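Local structure of cellulosome anchoring protein cohesin region (Clostridium thermocellum, 4DH2) at residues N40-L51 against L103-A111. The protein probably anchors cellulosomal proteins at the cell surface through its type I cohesin domain, the part described here, which binds the dockerin of a partner protein. Numbering follows the deposited sequence.
Sequences NVPSHGIQSFNL and LIKTDGVFA
The two branches of L103 spread, CD1 toward the carbonyl oxygen of H44 and CD2 to 3.6 Å from Q47 CA, a leucine fork serving two places at once. G45, closing the type I turn from P42, has a positive phi (102°) and lets L103 CB sit 4.0 Å from its CA. I104 pairs with I46 in a single antiparallel bridge of two reciprocal bonds, I46 N to I104 O measuring 2.8 Å. Branched I104 suits the core, its CD1 meeting the F49 ring at the edge, 3.8 Å from CE2. K105 lays its extended aliphatic chain along S43 O, and a water joins K105 O to V41 O. D107 grips two successive amides: OD1 takes V41 N on its syn side (2.9 Å), 26° out of the carboxylate plane, and OD2 takes N40 N from above that plane, which fixes the carboxylate's rotation. In F110, chi1 of 79° swings the ring toward L51, where CZ lies 3.6 Å from CD2. Within the cohesin jelly-roll beta-sandwich, the contact joins the loop before strand 48-54 to the chain entering strand 108-117; F38 of strand 31-39 stacks on F110, and strands 88-94 and 129-142 flank strand 48-54, whose N50 bonds L64 of the dockerin chain.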
ATOM      1  N   ASN A  40      14.089   7.902  -7.325  1.00 24.33           N
ATOM      2  CA  ASN A  40      15.158   6.914  -7.429  1.00 25.97           C
ATOM      3  C   ASN A  40      14.611   5.491  -7.550  1.00 23.87           C
ATOM      4  O   ASN A  40      15.132   4.556  -6.946  1.00 24.70           O
ATOM      5  CB  ASN A  40      16.081   7.048  -6.231  1.00 24.88           C
ATOM      6  CG  ASN A  40      16.676   8.435  -6.146  1.00 26.50           C
ATOM      7  OD1 ASN A  40      17.226   8.923  -7.134  1.00 31.01           O
ATOM      8  ND2 ASN A  40      16.502   9.098  -5.015  1.00 29.97           N
ATOM      9  N   VAL A  41      13.550   5.344  -8.326  1.00 23.07           N
ATOM     10  CA  VAL A  41      13.000   4.028  -8.609  1.00 19.25           C
ATOM     11  C   VAL A  41      14.036   3.188  -9.365  1.00 21.34           C
ATOM     12  O   VAL A  41      14.593   3.649 -10.358  1.00 24.86           O
ATOM     13  CB  VAL A  41      11.706   4.144  -9.435  1.00 20.60           C
ATOM     14  CG1 VAL A  41      11.192   2.757  -9.840  1.00 19.82           C
ATOM     15  CG2 VAL A  41      10.643   4.935  -8.649  1.00 21.71           C
ATOM     16  N   PRO A  42      14.278   1.948  -8.911  1.00 20.54           N
ATOM     17  CA  PRO A  42      15.191   1.099  -9.692  1.00 26.02           C
ATOM     18  C   PRO A  42      14.714   0.949 -11.122  1.00 22.57           C
ATOM     19  O   PRO A  42      13.547   0.628 -11.378  1.00 20.78           O
ATOM     20  CB  PRO A  42      15.158  -0.247  -8.964  1.00 21.21           C
ATOM     21  CG  PRO A  42      14.775   0.129  -7.495  1.00 22.65           C
ATOM     22  CD  PRO A  42      13.801   1.291  -7.679  1.00 22.89           C
ATOM     23  N   SER A  43      15.627   1.127 -12.067  1.00 24.02           N
ATOM     24  CA  SER A  43      15.248   1.034 -13.462  1.00 25.35           C
ATOM     25  C   SER A  43      14.785  -0.356 -13.847  1.00 22.16           C
ATOM     26  O   SER A  43      14.061  -0.508 -14.821  1.00 25.33           O
ATOM     27  CB  SER A  43      16.421   1.469 -14.350  1.00 39.96           C
ATOM     28  OG  SER A  43      17.510   0.602 -14.174  1.00 41.61           O
ATOM     29  N   HIS A  44      15.189  -1.388 -13.114  1.00 24.31           N
ATOM     30  CA  HIS A  44      14.715  -2.720 -13.477  1.00 25.54           C
ATOM     31  C   HIS A  44      13.292  -3.010 -13.009  1.00 28.21           C
ATOM     32  O   HIS A  44      12.680  -3.989 -13.447  1.00 24.60           O
ATOM     33  CB  HIS A  44      15.693  -3.827 -13.081  1.00 25.52           C
ATOM     34  CG  HIS A  44      15.604  -4.289 -11.658  1.00 22.99           C
ATOM     35  ND1 HIS A  44      16.148  -3.583 -10.611  1.00 27.45           N
ATOM     36  CD2 HIS A  44      15.152  -5.455 -11.133  1.00 24.17           C
ATOM     37  CE1 HIS A  44      15.982  -4.269  -9.489  1.00 23.25           C
ATOM     38  NE2 HIS A  44      15.381  -5.408  -9.780  1.00 22.68           N
ATOM     39  N   GLY A  45      12.765  -2.139 -12.155  1.00 23.03           N
ATOM     40  CA  GLY A  45      11.331  -2.068 -11.954  1.00 20.87           C
ATOM     41  C   GLY A  45      10.760  -2.709 -10.704  1.00 20.08           C
ATOM     42  O   GLY A  45      11.226  -3.752 -10.240  1.00 21.46           O
ATOM     43  N   ILE A  46       9.718  -2.062 -10.180  1.00 18.45           N
ATOM     44  CA  ILE A  46       8.882  -2.584  -9.109  1.00 14.15           C
ATOM     45  C   ILE A  46       7.747  -3.456  -9.677  1.00 18.15           C
ATOM     46  O   ILE A  46       6.959  -3.017 -10.525  1.00 19.22           O
ATOM     47  CB  ILE A  46       8.235  -1.432  -8.335  1.00 13.10           C
ATOM     48  CG1 ILE A  46       9.311  -0.467  -7.810  1.00 18.28           C
ATOM     49  CG2 ILE A  46       7.367  -1.933  -7.160  1.00 16.76           C
ATOM     50  CD1 ILE A  46       8.761   0.896  -7.426  1.00 19.34           C
ATOM     51  N   GLN A  47       7.670  -4.678  -9.176  1.00 15.91           N
ATOM     52  CA  GLN A  47       6.568  -5.596  -9.456  1.00 18.94           C
ATOM     53  C   GLN A  47       5.367  -5.340  -8.563  1.00 17.68           C
ATOM     54  O   GLN A  47       4.200  -5.372  -9.009  1.00 16.45           O
ATOM     55  CB  GLN A  47       7.074  -7.025  -9.247  1.00 16.51           C
ATOM     56  CG  GLN A  47       6.002  -8.097  -9.127  1.00 17.60           C
ATOM     57  CD  GLN A  47       5.358  -8.380 -10.469  1.00 20.54           C
ATOM     58  OE1 GLN A  47       6.048  -8.617 -11.455  1.00 21.18           O
ATOM     59  NE2 GLN A  47       4.042  -8.311 -10.517  1.00 17.34           N
ATOM     60  N   SER A  48       5.626  -5.085  -7.285  1.00 16.33           N
ATOM     61  CA  SER A  48       4.531  -4.936  -6.352  1.00 14.09           C
ATOM     62  C   SER A  48       4.958  -4.086  -5.155  1.00 13.41           C
ATOM     63  O   SER A  48       6.126  -4.127  -4.742  1.00 15.34           O
ATOM     64  CB  SER A  48       4.084  -6.292  -5.843  1.00 15.44           C
ATOM     65  OG  SER A  48       3.050  -6.176  -4.868  1.00 18.36           O
ATOM     66  N   PHE A  49       4.003  -3.360  -4.595  1.00 16.30           N
ATOM     67  CA  PHE A  49       4.257  -2.691  -3.323  1.00 17.60           C
ATOM     68  C   PHE A  49       3.007  -2.586  -2.521  1.00 16.89           C
ATOM     69  O   PHE A  49       1.895  -2.607  -3.057  1.00 15.55           O
ATOM     70  CB  PHE A  49       4.910  -1.312  -3.511  1.00 16.21           C
ATOM     71  CG  PHE A  49       3.990  -0.236  -4.091  1.00 17.96           C
ATOM     72  CD1 PHE A  49       3.073   0.433  -3.299  1.00 18.40           C
ATOM     73  CD2 PHE A  49       4.086   0.108  -5.426  1.00 17.58           C
ATOM     74  CE1 PHE A  49       2.285   1.428  -3.837  1.00 19.11           C
ATOM     75  CE2 PHE A  49       3.304   1.081  -5.968  1.00 14.30           C
ATOM     76  CZ  PHE A  49       2.391   1.749  -5.173  1.00 16.56           C
ATOM     77  N   ASN A  50       3.190  -2.480  -1.208  1.00 14.60           N
ATOM     78  CA  ASN A  50       2.092  -2.376  -0.265  1.00 16.12           C
ATOM     79  C   ASN A  50       2.618  -1.389   0.765  1.00 15.68           C
ATOM     80  O   ASN A  50       3.700  -1.605   1.350  1.00 16.18           O
ATOM     81  CB  ASN A  50       1.852  -3.786   0.264  1.00 15.04           C
ATOM     82  CG  ASN A  50       0.708  -3.934   1.263  1.00 17.47           C
ATOM     83  OD1 ASN A  50       0.784  -4.841   2.083  1.00 19.55           O
ATOM     84  ND2 ASN A  50      -0.347  -3.115   1.191  1.00 17.21           N
ATOM     85  N   LEU A  51       1.877  -0.291   0.944  1.00 17.83           N
ATOM     86  CA  LEU A  51       2.347   0.857   1.728  1.00 20.84           C
ATOM     87  C   LEU A  51       1.147   1.409   2.508  1.00 17.93           C
ATOM     88  O   LEU A  51       0.044   1.463   1.944  1.00 19.17           O
ATOM     89  CB  LEU A  51       2.878   1.911   0.737  1.00 25.16           C
ATOM     90  CG  LEU A  51       3.352   3.272   1.215  1.00 33.23           C
ATOM     91  CD1 LEU A  51       4.403   3.080   2.241  1.00 42.11           C
ATOM     92  CD2 LEU A  51       3.922   3.983   0.023  1.00 42.52           C
ATOM     93  N   LEU A 103       5.918  -3.119 -14.964  1.00 20.81           N
ATOM     94  CA  LEU A 103       6.677  -2.772 -13.758  1.00 17.04           C
ATOM     95  C   LEU A 103       6.795  -1.282 -13.648  1.00 24.17           C
ATOM     96  O   LEU A 103       6.829  -0.569 -14.661  1.00 21.79           O
ATOM     97  CB  LEU A 103       8.090  -3.371 -13.821  1.00 20.16           C
ATOM     98  CG  LEU A 103       8.166  -4.877 -14.095  1.00 19.45           C
ATOM     99  CD1 LEU A 103       9.607  -5.327 -14.332  1.00 22.28           C
ATOM    100  CD2 LEU A 103       7.498  -5.693 -12.966  1.00 20.84           C
ATOM    101  N   ILE A 104       6.891  -0.776 -12.424  1.00 20.18           N
ATOM    102  CA  ILE A 104       7.098   0.653 -12.265  1.00 17.30           C
ATOM    103  C   ILE A 104       8.597   0.944 -12.300  1.00 22.52           C
ATOM    104  O   ILE A 104       9.339   0.453 -11.448  1.00 22.35           O
ATOM    105  CB  ILE A 104       6.487   1.184 -10.965  1.00 20.05           C
ATOM    106  CG1 ILE A 104       4.976   0.962 -10.976  1.00 18.19           C
ATOM    107  CG2 ILE A 104       6.789   2.675 -10.787  1.00 22.61           C
ATOM    108  CD1 ILE A 104       4.324   1.278  -9.660  1.00 19.11           C
ATOM    109  N   LYS A 105       9.025   1.714 -13.310  1.00 22.63           N
ATOM    110  CA  LYS A 105      10.453   1.964 -13.564  1.00 22.03           C
ATOM    111  C   LYS A 105      10.802   3.441 -13.577  1.00 28.78           C
ATOM    112  O   LYS A 105      11.961   3.807 -13.801  1.00 32.27           O
ATOM    113  CB  LYS A 105      10.864   1.380 -14.920  1.00 25.96           C
ATOM    114  CG  LYS A 105      10.714  -0.123 -15.003  1.00 25.98           C
ATOM    115  CD  LYS A 105      11.062  -0.622 -16.409  1.00 30.63           C
ATOM    116  CE  LYS A 105      11.175  -2.121 -16.429  1.00 30.75           C
ATOM    117  NZ  LYS A 105      11.410  -2.660 -17.823  1.00 38.20           N
ATOM    118  N   THR A 106       9.796   4.279 -13.336  1.00 20.43           N
ATOM    119  CA  THR A 106       9.897   5.722 -13.497  1.00 27.54           C
ATOM    120  C   THR A 106       9.592   6.490 -12.209  1.00 27.45           C
ATOM    121  O   THR A 106       8.678   6.124 -11.483  1.00 24.69           O
ATOM    122  CB  THR A 106       8.879   6.157 -14.549  1.00 29.38           C
ATOM    123  OG1 THR A 106       9.164   5.471 -15.771  1.00 34.18           O
ATOM    124  CG2 THR A 106       8.947   7.667 -14.777  1.00 36.93           C
ATOM    125  N   ASP A 107      10.341   7.567 -11.945  1.00 20.57           N
ATOM    126  CA  ASP A 107      10.101   8.414 -10.782  1.00 22.71           C
ATOM    127  C   ASP A 107       8.878   9.289 -11.007  1.00 26.33           C
ATOM    128  O   ASP A 107       8.584   9.680 -12.132  1.00 26.55           O
ATOM    129  CB  ASP A 107      11.277   9.345 -10.532  1.00 23.66           C
ATOM    130  CG  ASP A 107      12.505   8.633 -10.070  1.00 30.47           C
ATOM    131  OD1 ASP A 107      12.480   7.391 -10.065  1.00 29.50           O
ATOM    132  OD2 ASP A 107      13.500   9.317  -9.719  1.00 30.58           O
ATOM    133  N   GLY A 108       8.201   9.654  -9.936  1.00 25.84           N
ATOM    134  CA  GLY A 108       7.054  10.536 -10.061  1.00 30.99           C
ATOM    135  C   GLY A 108       5.967  10.251  -9.055  1.00 25.95           C
ATOM    136  O   GLY A 108       6.192   9.618  -8.010  1.00 22.53           O
ATOM    137  N   VAL A 109       4.767  10.736  -9.356  1.00 23.12           N
ATOM    138  CA  VAL A 109       3.664  10.609  -8.422  1.00 24.34           C
ATOM    139  C   VAL A 109       3.048   9.219  -8.523  1.00 23.42           C
ATOM    140  O   VAL A 109       2.667   8.781  -9.613  1.00 27.72           O
ATOM    141  CB  VAL A 109       2.578  11.678  -8.705  1.00 25.72           C
ATOM    142  CG1 VAL A 109       1.346  11.420  -7.864  1.00 27.63           C
ATOM    143  CG2 VAL A 109       3.152  13.063  -8.458  1.00 29.03           C
ATOM    144  N   PHE A 110       2.985   8.509  -7.392  1.00 22.95           N
ATOM    145  CA  PHE A 110       2.372   7.180  -7.371  1.00 20.71           C
ATOM    146  C   PHE A 110       0.921   7.212  -6.907  1.00 25.05           C
ATOM    147  O   PHE A 110       0.151   6.285  -7.198  1.00 22.21           O
ATOM    148  CB  PHE A 110       3.192   6.178  -6.526  1.00 20.82           C
ATOM    149  CG  PHE A 110       2.999   6.304  -5.026  1.00 19.38           C
ATOM    150  CD1 PHE A 110       2.006   5.595  -4.370  1.00 20.78           C
ATOM    151  CD2 PHE A 110       3.866   7.075  -4.272  1.00 17.64           C
ATOM    152  CE1 PHE A 110       1.881   5.666  -2.988  1.00 25.24           C
ATOM    153  CE2 PHE A 110       3.752   7.146  -2.910  1.00 21.06           C
ATOM    154  CZ  PHE A 110       2.746   6.449  -2.260  1.00 21.99           C
ATOM    155  N   ALA A 111       0.534   8.263  -6.196  1.00 27.18           N
ATOM    156  CA  ALA A 111      -0.859   8.421  -5.797  1.00 21.97           C
ATOM    157  C   ALA A 111      -1.117   9.862  -5.410  1.00 24.21           C
ATOM    158  O   ALA A 111      -0.195  10.593  -5.037  1.00 23.81           O
ATOM    159  CB  ALA A 111      -1.197   7.500  -4.675  1.00 21.96           C
TER
HETATM  160  O   HOH W   1      13.954   5.290 -12.350  1.00 42.89           O